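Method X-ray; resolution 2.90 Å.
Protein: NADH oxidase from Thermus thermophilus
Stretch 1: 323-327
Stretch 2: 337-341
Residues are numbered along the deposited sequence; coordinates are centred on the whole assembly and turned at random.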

# COMPACT_ATOMS: atom_id res chain seq x y z
N VAL A 323 4.26 11.09 15.64
CA VAL A 323 3.34 10.23 14.95
C VAL A 323 2.24 11.08 14.31
O VAL A 323 2.08 12.28 14.51
N VAL A 324 1.46 10.39 13.52
CA VAL A 324 0.40 11.04 12.87
C VAL A 324 -0.97 10.29 13.17
O VAL A 324 -2.08 10.77 12.87
N GLY A 325 -0.87 9.11 13.79
CA GLY A 325 -2.03 8.31 14.15
C GLY A 325 -2.40 7.15 13.25
O GLY A 325 -3.52 6.72 13.29
N THR A 326 -1.47 6.64 12.45
CA THR A 326 -1.82 5.54 11.53
C THR A 326 -2.13 4.25 12.26
O THR A 326 -1.37 3.89 13.14
N ALA A 327 -3.27 3.63 11.95
CA ALA A 327 -3.65 2.35 12.55
C ALA A 327 -4.35 1.44 11.59
O ALA A 327 -5.15 1.90 10.82
N ALA A 337 -8.21 0.80 7.84
CA ALA A 337 -7.10 1.60 8.26
C ALA A 337 -7.40 3.10 8.36
O ALA A 337 -8.01 3.66 7.49
N THR A 338 -6.96 3.74 9.42
CA THR A 338 -7.18 5.16 9.59
C THR A 338 -5.85 5.80 9.89
O THR A 338 -4.90 5.10 10.23
N THR A 339 -5.80 7.12 9.82
CA THR A 339 -4.60 7.89 10.00
C THR A 339 -5.03 9.36 10.12
O THR A 339 -6.00 9.80 9.45
N GLY A 340 -4.31 10.15 10.91
CA GLY A 340 -4.70 11.53 11.01
C GLY A 340 -5.92 11.70 11.88
O GLY A 340 -6.20 10.83 12.67
N LEU A 341 -6.61 12.83 11.73
CA LEU A 341 -7.93 13.10 12.36
C LEU A 341 -9.13 12.68 11.49
O LEU A 341 -9.13 12.77 10.26

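What holds Ala-327, the residue with the most surface covered here, against the second stretch? Mainly its backbone. Ala-327 and Thr-338 form an antiparallel hydrogen-bonded pair: Ala-327 N donates a hydrogen bond to Thr-338 O at 2.8 Å, nearly straight at 169°, and Thr-338 N returns a bond to Ala-327 O at 2.9 Å. Two CA-H...O contacts flank this pair, from Thr-326 CA to Thr-338 O at 3.4 Å and from Ala-337 CA to Ala-327 O at 3.2 Å.

Where do the side chains of that pair go? Both lie on the same face of the sheet. Thr-338 adopts the p rotamer, and its OG1 stands 4.4 Å from Ala-327 CB, so the two side chains are neighbours in loose contact, and the backbone bonds provide the tighter link.

How does Thr-339 reach across the contact? Its CA-to-CB bond points sideways, as does that of Thr-326, yet the two hydroxyls meet: Thr-339 OG1 donates to Thr-326 OG1 over 2.8 Å. Thr-339 is in the t rotamer and Thr-326 in m. The Thr-326 hydroxyl is also hydrogen-bonded elsewhere in the structure. A nonpolar neighbour completes the setting, with Val-324 CG1 lying 3.5 Å from Thr-339 OG1; the chi1 of Val-324, 120°, falls between the usual wells.

What takes the place of side chains at Gly-325 and Gly-340? Neither has a side chain, so their backbone atoms make the contacts. Gly-340 N donates a weak hydrogen bond to Val-324 O, 3.0 Å long but bent to 132°, while Gly-325 O approaches Thr-339 CA to 3.7 Å. At both glycines the backbone angles would jam a CB against the preceding carbonyl oxygen. Beyond them, Val-323 and Leu-341 make no contact across the stretches.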

# COMPACT_ATOMS: atom_id res chain seq x y z
CB VAL A 323 2.74 9.23 15.91
CG1 VAL A 323 3.84 8.51 16.57
CG2 VAL A 323 1.85 9.96 16.96
CB VAL A 324 0.84 11.13 11.45
CG1 VAL A 324 -0.05 10.44 10.56
CG2 VAL A 324 1.00 12.49 11.12
CB THR A 326 -0.69 5.29 10.54
OG1 THR A 326 -0.25 6.54 9.99
CG2 THR A 326 -1.07 4.36 9.50
CB ALA A 327 -4.49 2.54 13.73
CB ALA A 337 -5.95 1.35 7.44
CB THR A 338 -8.19 5.47 10.77
OG1 THR A 338 -7.81 4.85 12.04
CG2 THR A 338 -9.52 5.00 10.37
CB THR A 339 -3.64 7.71 8.80
OG1 THR A 339 -2.37 8.16 9.20
CG2 THR A 339 -4.05 8.51 7.49
CB LEU A 341 -8.06 14.61 12.64
CG LEU A 341 -6.88 15.48 13.12
CD1 LEU A 341 -7.15 16.93 13.31
CD2 LEU A 341 -6.44 14.96 14.48